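Local structure of lipoprotein (Colwellia psychrerythraea, 3O0Y) at residues H444-A449 and V586-G591; A474-Q479 and A581-V586. The protein is a putative lipoprotein of unknown function, probably membrane-anchored, whose DUF885 family is placed in a clan of metallopeptidases. All blocks are in the same frame, centred on the assembly; numbering follows the deposited sequence.

Contact 1 of 2, residues H444-A449 and V586-G591; sequences HHWQIA and VVLLNG
A small buried apolar contact, bridged by one water, joins helices 444-452 and 580-588: L588 packs its two methyls against W446 and Q447. The branches divide the work: CD2 lies against the aliphatic root of Q447, 3.7 Å from its CG, and CD1 meets the rim of the indole, in its plane, 4.0 Å from CD1 of W446. With CG of L588 anti to the carbonyl carbon (chi1 -69°), the isobutyl group spans both neighbours, running almost at right angles to the tryptophan side chain. A short loop separates helix 444-452 from helix 432-439, where the ring of H438 meets that of H444, while E471 touches H444 from helix 467-483; this grouping is consistent with a metallopeptidase-like site of clan MA, although the histidine spacing differs from HExxH. Q447, bent at chi2 (-86°), also has a polar end: its NE2 donates to a water at 3.1 Å, which in turn donates to O of L588 at 2.8 Å. That same carbonyl accepts N of G591 at 3.3 Å across a type I turn, and N590 ND2 reaches back to O of V586 at 3.0 Å.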
# COMPACT_ATOMS: atom_id res chain seq x y z
N HIS A 444 -2.95 -10.54 -1.95
CA HIS A 444 -1.76 -9.78 -2.29
C HIS A 444 -0.54 -10.62 -2.59
O HIS A 444 0.13 -10.34 -3.58
CB HIS A 444 -1.38 -8.82 -1.19
CG HIS A 444 -2.24 -7.59 -1.08
ND1 HIS A 444 -2.73 -6.90 -2.18
CD2 HIS A 444 -2.65 -6.91 0.02
CE1 HIS A 444 -3.39 -5.82 -1.74
NE2 HIS A 444 -3.36 -5.81 -0.42
N HIS A 445 -0.21 -11.61 -1.77
CA HIS A 445 1.01 -12.39 -2.01
C HIS A 445 0.93 -13.13 -3.35
O HIS A 445 1.85 -13.07 -4.19
CB HIS A 445 1.29 -13.38 -0.87
CG HIS A 445 2.48 -14.24 -1.17
ND1 HIS A 445 3.76 -13.71 -1.16
CD2 HIS A 445 2.59 -15.50 -1.68
CE1 HIS A 445 4.61 -14.65 -1.57
NE2 HIS A 445 3.93 -15.75 -1.92
N TRP A 446 -0.18 -13.81 -3.61
CA TRP A 446 -0.30 -14.61 -4.79
C TRP A 446 -0.13 -13.68 -6.03
O TRP A 446 0.60 -14.01 -6.96
CB TRP A 446 -1.62 -15.36 -4.81
CG TRP A 446 -1.68 -16.52 -5.78
CD1 TRP A 446 -2.32 -16.55 -6.99
CD2 TRP A 446 -1.19 -17.83 -5.55
NE1 TRP A 446 -2.24 -17.79 -7.53
CE2 TRP A 446 -1.55 -18.60 -6.68
CE3 TRP A 446 -0.49 -18.44 -4.50
CZ2 TRP A 446 -1.23 -19.94 -6.81
CZ3 TRP A 446 -0.19 -19.76 -4.64
CH2 TRP A 446 -0.60 -20.52 -5.74
N GLN A 447 -0.78 -12.53 -5.99
CA GLN A 447 -0.80 -11.61 -7.13
C GLN A 447 0.55 -10.96 -7.32
O GLN A 447 1.13 -11.06 -8.43
CB GLN A 447 -1.90 -10.59 -6.98
CG GLN A 447 -1.99 -9.53 -8.03
CD GLN A 447 -1.09 -8.37 -7.76
OE1 GLN A 447 -1.30 -7.63 -6.81
NE2 GLN A 447 -0.15 -8.11 -8.71
N ILE A 448 1.07 -10.40 -6.24
CA ILE A 448 2.39 -9.68 -6.34
C ILE A 448 3.53 -10.62 -6.74
O ILE A 448 4.36 -10.31 -7.58
CB ILE A 448 2.67 -8.95 -5.03
CG1 ILE A 448 1.78 -7.71 -4.98
CG2 ILE A 448 4.17 -8.56 -4.83
CD1 ILE A 448 1.71 -7.06 -3.65
N ALA A 449 3.59 -11.79 -6.14
CA ALA A 449 4.58 -12.75 -6.47
C ALA A 449 4.50 -13.24 -7.92
O ALA A 449 5.52 -13.33 -8.64
CB ALA A 449 4.50 -13.97 -5.45
N VAL A 586 -5.48 -14.86 -17.19
CA VAL A 586 -5.48 -13.58 -17.92
C VAL A 586 -5.36 -12.41 -16.98
O VAL A 586 -4.64 -11.41 -17.27
CB VAL A 586 -6.81 -13.42 -18.77
CG1 VAL A 586 -6.86 -12.00 -19.47
CG2 VAL A 586 -6.95 -14.53 -19.75
N VAL A 587 -6.02 -12.47 -15.82
CA VAL A 587 -5.97 -11.34 -14.91
C VAL A 587 -4.58 -11.18 -14.23
O VAL A 587 -4.06 -10.10 -14.05
CB VAL A 587 -7.08 -11.44 -13.85
CG1 VAL A 587 -6.97 -10.32 -12.75
CG2 VAL A 587 -8.43 -11.35 -14.55
N LEU A 588 -4.00 -12.30 -13.84
CA LEU A 588 -2.80 -12.26 -12.99
C LEU A 588 -1.49 -12.32 -13.77
O LEU A 588 -0.47 -11.78 -13.30
CB LEU A 588 -2.85 -13.46 -12.02
CG LEU A 588 -3.93 -13.41 -10.92
CD1 LEU A 588 -3.96 -14.70 -10.13
CD2 LEU A 588 -3.60 -12.24 -10.00
N LEU A 589 -1.44 -13.12 -14.83
CA LEU A 589 -0.12 -13.43 -15.42
C LEU A 589 0.42 -12.34 -16.31
O LEU A 589 1.55 -12.42 -16.81
CB LEU A 589 -0.10 -14.80 -16.11
CG LEU A 589 -0.44 -16.06 -15.27
CD1 LEU A 589 -0.40 -17.38 -16.13
CD2 LEU A 589 0.43 -16.13 -13.96
N ASN A 590 -0.41 -11.33 -16.59
CA ASN A 590 0.02 -10.16 -17.30
C ASN A 590 0.38 -8.99 -16.40
O ASN A 590 0.70 -7.91 -16.88
CB ASN A 590 -1.03 -9.78 -18.37
CG ASN A 590 -1.31 -10.94 -19.34
OD1 ASN A 590 -0.40 -11.33 -20.07
ND2 ASN A 590 -2.49 -11.50 -19.33
N GLY A 591 0.42 -9.21 -15.09
CA GLY A 591 0.88 -8.19 -14.15
C GLY A 591 -0.18 -7.17 -13.82
O GLY A 591 -1.24 -7.12 -14.42
O HOH W 1 -0.26 -9.78 -11.32

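Contact 2 of 2, residues A474-Q479 and A581-V586; sequences ALYSEQ and AEFHDV
Y476 reaches from helix 467-483 with its phenol rim laid against the imidazole rim of H584 on helix 580-588, neither ring lying over the face of the other. The ring centroids are 5.7 Å apart and the planes are inclined at 74°, but the decisive contact is polar: OH of Y476 and NE2 of H584 form a hydrogen bond of 2.7 Å. The nitrogen sits at the edge of the phenol, close to its plane, and CE2 of the tyrosine comes within 3.5 Å of this NE2. With CG anti to the backbone N, chi1 167°, the tyrosine extends from its own helix to helix 580-588, and its hydroxyl does most of the touching. F583 flanks the same oxygen: its CE2 approaches OH of Y476 at 3.9 Å, the hydroxyl lying near the plane of the phenylalanine ring, at its edge.

Both polar ends have further partners. R567 of helix 555-574 also hydrogen-bonds OH of Y476, and ND1 of H584 is engaged by the backbone carbonyl of V377, so the imidazole is tethered at both nitrogens while F378 stacks on it. A phenylalanine in place of Y476 would probably leave NE2 of H584 and the guanidinium of R567 without their shared oxygen.

The two segments are thus joined through an aromatic and polar cluster instead of close helix packing. On another side of helix 467-483, A474 and E478 touch H438 of helix 432-439, and the tyrosine-histidine bridge ties helix 580-588 to helix 467-483, whose E471 lies with H438 and H444 in a grouping consistent with the metallopeptidase-like site of clan MA.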
# COMPACT_ATOMS: atom_id res chain seq x y z
N ALA A 474 -7.25 -7.98 -4.55
CA ALA A 474 -7.24 -8.62 -3.23
C ALA A 474 -8.67 -8.71 -2.69
O ALA A 474 -9.06 -9.72 -2.14
CB ALA A 474 -6.31 -7.90 -2.24
N LEU A 475 -9.48 -7.66 -2.90
CA LEU A 475 -10.89 -7.73 -2.49
C LEU A 475 -11.69 -8.77 -3.30
O LEU A 475 -12.50 -9.55 -2.72
CB LEU A 475 -11.51 -6.30 -2.58
CG LEU A 475 -12.86 -6.05 -1.96
CD1 LEU A 475 -12.86 -6.46 -0.45
CD2 LEU A 475 -13.29 -4.58 -2.24
N TYR A 476 -11.42 -8.87 -4.63
CA TYR A 476 -11.99 -9.93 -5.45
C TYR A 476 -11.61 -11.31 -4.92
O TYR A 476 -12.49 -12.17 -4.87
CB TYR A 476 -11.58 -9.75 -6.92
CG TYR A 476 -11.85 -10.94 -7.79
CD1 TYR A 476 -13.09 -11.13 -8.37
CD2 TYR A 476 -10.86 -11.83 -8.08
CE1 TYR A 476 -13.35 -12.31 -9.14
CE2 TYR A 476 -11.11 -12.98 -8.85
CZ TYR A 476 -12.33 -13.17 -9.43
OH TYR A 476 -12.56 -14.40 -10.13
N SER A 477 -10.33 -11.50 -4.50
CA SER A 477 -9.75 -12.75 -3.91
C SER A 477 -10.59 -13.20 -2.73
O SER A 477 -10.83 -14.41 -2.56
CB SER A 477 -8.32 -12.48 -3.28
OG SER A 477 -7.59 -12.48 -4.45
N GLU A 478 -11.01 -12.25 -1.93
CA GLU A 478 -11.80 -12.55 -0.75
C GLU A 478 -13.15 -13.18 -1.12
O GLU A 478 -13.66 -14.06 -0.40
CB GLU A 478 -12.00 -11.29 0.11
CG GLU A 478 -10.71 -10.76 0.81
CD GLU A 478 -10.94 -9.43 1.52
OE1 GLU A 478 -11.56 -9.44 2.65
OE2 GLU A 478 -10.50 -8.37 1.01
N GLN A 479 -13.71 -12.72 -2.23
CA GLN A 479 -14.97 -13.30 -2.73
C GLN A 479 -14.73 -14.63 -3.36
O GLN A 479 -15.48 -15.57 -3.14
CB GLN A 479 -15.70 -12.39 -3.72
CG GLN A 479 -16.99 -13.02 -4.23
CD GLN A 479 -17.75 -12.01 -5.09
OE1 GLN A 479 -17.95 -10.86 -4.66
NE2 GLN A 479 -18.21 -12.43 -6.25
N ALA A 581 -10.26 -20.80 -14.17
CA ALA A 581 -8.80 -20.89 -14.13
C ALA A 581 -8.15 -20.06 -15.23
O ALA A 581 -7.11 -19.39 -14.98
CB ALA A 581 -8.32 -22.35 -14.21
N GLU A 582 -8.70 -20.13 -16.44
CA GLU A 582 -8.19 -19.29 -17.56
C GLU A 582 -8.39 -17.87 -17.32
O GLU A 582 -7.52 -17.10 -17.63
CB GLU A 582 -8.86 -19.65 -18.86
CG GLU A 582 -8.50 -21.07 -19.33
CD GLU A 582 -9.12 -21.41 -20.68
OE1 GLU A 582 -9.81 -20.57 -21.31
OE2 GLU A 582 -8.87 -22.55 -21.13
N PHE A 583 -9.53 -17.47 -16.76
CA PHE A 583 -9.79 -16.08 -16.44
C PHE A 583 -8.75 -15.56 -15.45
O PHE A 583 -8.24 -14.48 -15.61
CB PHE A 583 -11.20 -15.91 -15.86
CG PHE A 583 -11.52 -14.53 -15.38
CD1 PHE A 583 -11.83 -13.57 -16.33
CD2 PHE A 583 -11.62 -14.19 -14.05
CE1 PHE A 583 -12.07 -12.23 -15.96
CE2 PHE A 583 -11.88 -12.87 -13.66
CZ PHE A 583 -12.15 -11.88 -14.65
N HIS A 584 -8.48 -16.34 -14.42
CA HIS A 584 -7.45 -15.96 -13.46
C HIS A 584 -6.06 -15.81 -14.10
O HIS A 584 -5.30 -14.95 -13.70
CB HIS A 584 -7.43 -16.92 -12.26
CG HIS A 584 -8.62 -16.77 -11.34
ND1 HIS A 584 -9.11 -17.79 -10.57
CD2 HIS A 584 -9.49 -15.74 -11.21
CE1 HIS A 584 -10.17 -17.35 -9.90
NE2 HIS A 584 -10.43 -16.11 -10.29
N ASP A 585 -5.73 -16.63 -15.05
CA ASP A 585 -4.44 -16.53 -15.70
C ASP A 585 -4.38 -15.22 -16.51
O ASP A 585 -3.36 -14.51 -16.47
CB ASP A 585 -4.18 -17.68 -16.62
CG ASP A 585 -3.86 -18.99 -15.90
OD1 ASP A 585 -3.52 -19.04 -14.68
OD2 ASP A 585 -3.86 -20.00 -16.64
N VAL A 586 -5.48 -14.86 -17.19
CA VAL A 586 -5.48 -13.58 -17.92
C VAL A 586 -5.36 -12.41 -16.98
O VAL A 586 -4.64 -11.41 -17.27
CB VAL A 586 -6.81 -13.42 -18.77
CG1 VAL A 586 -6.86 -12.00 -19.47
CG2 VAL A 586 -6.95 -14.53 -19.75

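Contacts 1 and 2 are both buried and lie side by side, their centres about 9 Å apart. Helix 580-588 serves both: V586 belongs to the two segments taken from it, F583 and H584 facing 474-479 and L588, farther on, facing 444-449. The other two segments also meet directly, CE1 of H444 lying 3.6 Å from CB of A474; H444 itself, with H438 and E471, forms the grouping that resembles a metallopeptidase site. F378 makes a further link, stacking on the ring of H584 from contact 2 and meeting the indole of W446 from contact 1 at a steep angle. Together the contacts join helix 580-588 to helices 444-452 and 467-483, which carry H444 and E471.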